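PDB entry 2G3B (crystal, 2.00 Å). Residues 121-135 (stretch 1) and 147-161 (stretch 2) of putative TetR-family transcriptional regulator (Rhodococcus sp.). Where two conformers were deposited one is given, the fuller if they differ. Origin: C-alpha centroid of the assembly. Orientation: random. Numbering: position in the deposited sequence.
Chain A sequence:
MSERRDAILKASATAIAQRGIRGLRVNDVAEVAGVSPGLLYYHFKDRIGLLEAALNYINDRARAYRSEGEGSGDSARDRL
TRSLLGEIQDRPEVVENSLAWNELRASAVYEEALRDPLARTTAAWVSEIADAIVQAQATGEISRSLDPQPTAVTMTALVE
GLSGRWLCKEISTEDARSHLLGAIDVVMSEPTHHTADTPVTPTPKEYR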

# COMPACT_ATOMS: atom_id res chain seq x y z
N THR A 121 -2.41 -6.50 14.10
CA THR A 121 -2.97 -7.44 13.12
C THR A 121 -1.97 -7.70 12.01
O THR A 121 -1.77 -8.84 11.61
N THR A 122 -1.27 -6.66 11.54
CA THR A 122 -0.27 -6.84 10.48
C THR A 122 0.85 -7.77 11.00
O THR A 122 1.32 -8.67 10.26
N ALA A 123 1.21 -7.61 12.28
CA ALA A 123 2.27 -8.44 12.88
C ALA A 123 1.89 -9.92 12.88
O ALA A 123 2.72 -10.77 12.66
N ALA A 124 0.61 -10.22 13.10
CA ALA A 124 0.11 -11.58 13.06
C ALA A 124 0.22 -12.18 11.63
O ALA A 124 0.66 -13.32 11.46
N TRP A 125 -0.12 -11.40 10.62
CA TRP A 125 0.02 -11.83 9.23
C TRP A 125 1.50 -12.07 8.90
O TRP A 125 1.89 -13.13 8.36
N VAL A 126 2.31 -11.09 9.22
CA VAL A 126 3.77 -11.21 9.03
C VAL A 126 4.36 -12.49 9.68
O VAL A 126 5.18 -13.20 9.09
N SER A 127 3.89 -12.80 10.88
CA SER A 127 4.37 -13.95 11.64
C SER A 127 4.08 -15.29 10.98
O SER A 127 4.88 -16.21 11.07
N GLU A 128 2.94 -15.40 10.28
CA GLU A 128 2.65 -16.65 9.55
C GLU A 128 3.68 -16.85 8.49
O GLU A 128 4.17 -17.96 8.28
N ILE A 129 4.04 -15.76 7.80
CA ILE A 129 5.03 -15.82 6.74
C ILE A 129 6.44 -16.04 7.30
O ILE A 129 7.18 -16.92 6.80
N ALA A 130 6.83 -15.28 8.32
CA ALA A 130 8.13 -15.50 8.99
C ALA A 130 8.25 -16.94 9.47
O ALA A 130 9.28 -17.57 9.28
N ASP A 131 7.23 -17.48 10.13
CA ASP A 131 7.35 -18.83 10.65
C ASP A 131 7.58 -19.83 9.52
O ASP A 131 8.36 -20.76 9.66
N ALA A 132 6.85 -19.65 8.42
CA ALA A 132 7.04 -20.51 7.25
C ALA A 132 8.48 -20.52 6.80
O ALA A 132 9.07 -21.59 6.55
N ILE A 133 9.06 -19.32 6.69
CA ILE A 133 10.48 -19.16 6.25
C ILE A 133 11.46 -19.81 7.25
O ILE A 133 12.40 -20.54 6.86
N VAL A 134 11.28 -19.56 8.56
CA VAL A 134 12.16 -20.21 9.58
C VAL A 134 12.09 -21.73 9.51
O VAL A 134 13.11 -22.44 9.64
N GLN A 135 10.87 -22.25 9.35
CA GLN A 135 10.67 -23.72 9.31
C GLN A 135 11.44 -24.25 8.11
O GLN A 135 12.16 -25.24 8.18
N ASP A 147 17.02 -13.24 6.36
CA ASP A 147 16.54 -12.94 7.70
C ASP A 147 15.01 -13.04 7.61
O ASP A 147 14.35 -12.29 6.82
N PRO A 148 14.43 -14.04 8.33
CA PRO A 148 12.99 -14.36 8.32
C PRO A 148 12.07 -13.16 8.51
O PRO A 148 11.18 -12.96 7.70
N GLN A 149 12.30 -12.39 9.57
CA GLN A 149 11.42 -11.29 9.91
C GLN A 149 11.39 -10.22 8.80
O GLN A 149 10.33 -9.91 8.26
N PRO A 150 12.55 -9.65 8.42
CA PRO A 150 12.55 -8.70 7.30
C PRO A 150 11.97 -9.19 6.00
O PRO A 150 11.30 -8.43 5.30
N THR A 151 12.24 -10.44 5.64
CA THR A 151 11.70 -11.06 4.44
C THR A 151 10.15 -11.11 4.47
O THR A 151 9.48 -10.82 3.47
N ALA A 152 9.61 -11.47 5.63
CA ALA A 152 8.17 -11.61 5.81
C ALA A 152 7.55 -10.24 5.78
O ALA A 152 6.50 -10.06 5.18
N VAL A 153 8.23 -9.27 6.39
CA VAL A 153 7.78 -7.87 6.35
C VAL A 153 7.72 -7.42 4.89
O VAL A 153 6.73 -6.83 4.42
N THR A 154 8.80 -7.70 4.16
CA THR A 154 8.92 -7.31 2.78
C THR A 154 7.88 -7.97 1.85
O THR A 154 7.25 -7.32 1.03
N MSE A 155 7.69 -9.28 2.01
CA MSE A 155 6.74 -9.97 1.15
C MSE A 155 5.33 -9.51 1.40
O MSE A 155 4.57 -9.30 0.46
N THR A 156 4.97 -9.33 2.66
CA THR A 156 3.60 -8.88 2.96
C THR A 156 3.42 -7.43 2.54
O THR A 156 2.33 -7.04 2.10
N ALA A 157 4.47 -6.62 2.70
CA ALA A 157 4.41 -5.23 2.21
C ALA A 157 4.22 -5.18 0.68
O ALA A 157 3.48 -4.33 0.15
N LEU A 158 4.90 -6.08 -0.04
CA LEU A 158 4.71 -6.26 -1.50
C LEU A 158 3.25 -6.61 -1.86
O LEU A 158 2.65 -6.01 -2.75
N VAL A 159 2.64 -7.51 -1.11
CA VAL A 159 1.19 -7.80 -1.32
C VAL A 159 0.33 -6.52 -1.14
O VAL A 159 -0.54 -6.24 -1.94
N GLU A 160 0.60 -5.74 -0.09
CA GLU A 160 -0.18 -4.52 0.12
C GLU A 160 0.02 -3.49 -1.01
O GLU A 160 -0.91 -2.87 -1.46
N GLY A 161 1.26 -3.31 -1.44
CA GLY A 161 1.54 -2.38 -2.56
C GLY A 161 0.89 -2.84 -3.86
O GLY A 161 0.31 -2.01 -4.59

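Two helices, 121-135 and 148-161, pack at 128° between their N-to-C directions, with axes 8.2 Å apart at the closest. They bury 680 Å² in total. No hydrogen bond crosses between them, so the contact rests on side-chain packing.

The helices come nearest at Ala130 and Ala152, whose CA atoms are 5.0 Å apart. Both residues are small, and this allows the close approach. Ala152 CB points toward the first helix and meets backbone as well as side chains: it lies 3.4 Å from Val126 O and 3.4 Å from Ala130 N. Ala130 CB, directed sideways, is 3.8 Å from Ala152 CB.

Val126 also leaves its helix sideways. Its chi1 is t, and its side chain fills a hole formed by Gln149, Ala152, Val153 and Thr156. Val126 CG1 is 3.8 Å from Ala152 CB and 4.0 Å from Val153 CG2. Val126 CG2 is 3.5 Å from Thr156 OG1. Gln149 starts away from the first helix, but its t, p conformation brings the end nearer, with Gln149 OE1 4.0 Å from Val126 CG1.

Trp125 points toward the second helix with chi1 t and chi2 22°. Thr156 CG2 sits over one face of the indole, 3.7 Å from the centroid of the five-membered ring made by Trp125 CG, CD1, NE1, CE2 and CD2. This is a CH-pi contact. Thr156 has chi1 p, unlike the m of Thr151 and Thr154. In this rotamer its methyl faces the indole while its hydroxyl lies close to its own helix backbone. Val159 CG1 and Glu160 OE2 lie at the ring edge, 3.7 Å from Trp125 CH2 and Trp125 CZ3, respectively. The Glu160 carboxylate is hydrogen-bonded elsewhere in the structure.

Ile129 is m, m and points toward the second helix. Its CG2 is 3.7 Å from Ala152 CB and only 3.1 Å from CE of selenomethionine Met155, a tight contact. Met155 was deposited in two conformers; the one described is m, t, with chi3 at 14°, between wells. Ile129 CG1 also reaches Thr156 CG2 at 3.8 Å.

Ile133 is m, t. The extended chi2 carries its CD1 into a hole formed by Pro148, Thr151, Ala152 and Met155. Ile133 CD1 is 3.7 Å from Thr151 CG2. Thr151, with chi1 m, presents that methyl while its OG1 donates to Asp147 O at 2.7 Å. Val134, with chi1 t, closes this end: its CG2 is 3.6 Å from Pro148 CB.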

# COMPACT_ATOMS: atom_id res chain seq x y z
CB THR A 121 -4.36 -6.93 12.61
OG1 THR A 121 -5.20 -6.78 13.74
CG2 THR A 121 -5.03 -7.92 11.65
CB THR A 122 0.34 -5.49 10.05
OG1 THR A 122 -0.70 -4.67 9.56
CG2 THR A 122 1.44 -5.66 8.96
CB ALA A 123 2.62 -7.96 14.28
CB ALA A 124 -1.36 -11.61 13.57
CB TRP A 125 -0.57 -10.75 8.30
CG TRP A 125 -0.45 -11.00 6.82
CD1 TRP A 125 -0.27 -12.22 6.18
CD2 TRP A 125 -0.51 -9.99 5.79
NE1 TRP A 125 -0.19 -11.98 4.79
CE2 TRP A 125 -0.32 -10.64 4.54
CE3 TRP A 125 -0.64 -8.59 5.81
CZ2 TRP A 125 -0.32 -9.95 3.32
CZ3 TRP A 125 -0.62 -7.89 4.61
CH2 TRP A 125 -0.46 -8.56 3.38
CB VAL A 126 4.44 -9.95 9.62
CG1 VAL A 126 5.99 -10.14 9.71
CG2 VAL A 126 4.15 -8.71 8.68
CB SER A 127 3.81 -13.90 13.08
OG SER A 127 4.40 -14.88 13.88
CB GLU A 128 1.30 -16.59 8.83
CG GLU A 128 0.13 -16.24 9.66
CD GLU A 128 -1.18 -16.09 8.79
OE1 GLU A 128 -1.16 -16.41 7.58
OE2 GLU A 128 -2.20 -15.65 9.32
CB ILE A 129 5.02 -14.54 5.88
CG1 ILE A 129 3.67 -14.36 5.15
CG2 ILE A 129 6.17 -14.59 4.86
CD1 ILE A 129 3.41 -15.48 4.09
CB ALA A 130 8.29 -14.55 10.19
CB ASP A 131 6.11 -19.23 11.44
CG ASP A 131 6.22 -20.62 12.03
OD1 ASP A 131 7.16 -20.89 12.82
OD2 ASP A 131 5.36 -21.47 11.76
CB ALA A 132 6.07 -20.09 6.09
CB ILE A 133 10.84 -17.65 6.04
CG1 ILE A 133 10.04 -17.05 4.87
CG2 ILE A 133 12.40 -17.48 5.84
CD1 ILE A 133 10.02 -15.52 4.84
CB VAL A 134 11.79 -19.82 11.06
CG1 VAL A 134 12.81 -20.46 12.03
CG2 VAL A 134 11.75 -18.29 11.27
CB GLN A 135 9.16 -24.09 9.19
CG GLN A 135 8.25 -23.80 10.46
CD GLN A 135 8.88 -24.23 11.80
OE1 GLN A 135 9.50 -25.31 11.91
NE2 GLN A 135 8.68 -23.41 12.85
CB ASP A 147 17.04 -11.56 8.17
CG ASP A 147 16.82 -11.29 9.69
OD1 ASP A 147 16.29 -12.16 10.43
OD2 ASP A 147 17.19 -10.18 10.15
CB PRO A 148 12.84 -15.32 9.50
CG PRO A 148 14.17 -16.03 9.57
CD PRO A 148 15.20 -14.99 9.16
CB GLN A 149 11.82 -10.70 11.27
CG GLN A 149 11.26 -9.33 11.57
CD GLN A 149 9.83 -9.43 11.84
OE1 GLN A 149 9.32 -10.55 11.91
NE2 GLN A 149 9.14 -8.30 11.99
CB PRO A 150 14.05 -8.39 7.13
CG PRO A 150 14.54 -8.54 8.52
CD PRO A 150 13.89 -9.75 9.02
CB THR A 151 12.31 -12.44 4.22
OG1 THR A 151 13.76 -12.33 4.14
CG2 THR A 151 11.85 -13.02 2.88
CB ALA A 152 7.87 -12.30 7.14
CB VAL A 153 8.69 -6.91 7.18
CG1 VAL A 153 8.38 -5.42 6.83
CG2 VAL A 153 8.48 -7.15 8.70
CB THR A 154 10.39 -7.57 2.35
OG1 THR A 154 11.18 -6.71 3.13
CG2 THR A 154 10.61 -7.24 0.92
CB MSE A 155 6.84 -11.47 1.34
CG MSE A 155 8.07 -12.03 0.69
SE MSE A 155 8.39 -13.88 1.10
CE MSE A 155 6.68 -14.35 1.86
CB THR A 156 3.23 -9.06 4.41
OG1 THR A 156 4.16 -8.36 5.22
CG2 THR A 156 3.19 -10.57 4.79
CB ALA A 157 5.67 -4.43 2.64
CB LEU A 158 5.68 -7.34 -2.08
CG LEU A 158 5.44 -7.71 -3.55
CD1 LEU A 158 5.66 -6.43 -4.50
CD2 LEU A 158 6.27 -8.94 -4.01
CB VAL A 159 0.70 -8.92 -0.33
CG1 VAL A 159 -0.87 -9.03 -0.28
CG2 VAL A 159 1.40 -10.29 -0.68
CB GLU A 160 0.24 -3.89 1.48
CG GLU A 160 -0.40 -4.63 2.69
CD GLU A 160 -0.29 -3.79 3.97
OE1 GLU A 160 -0.69 -2.59 3.96
OE2 GLU A 160 0.19 -4.29 4.99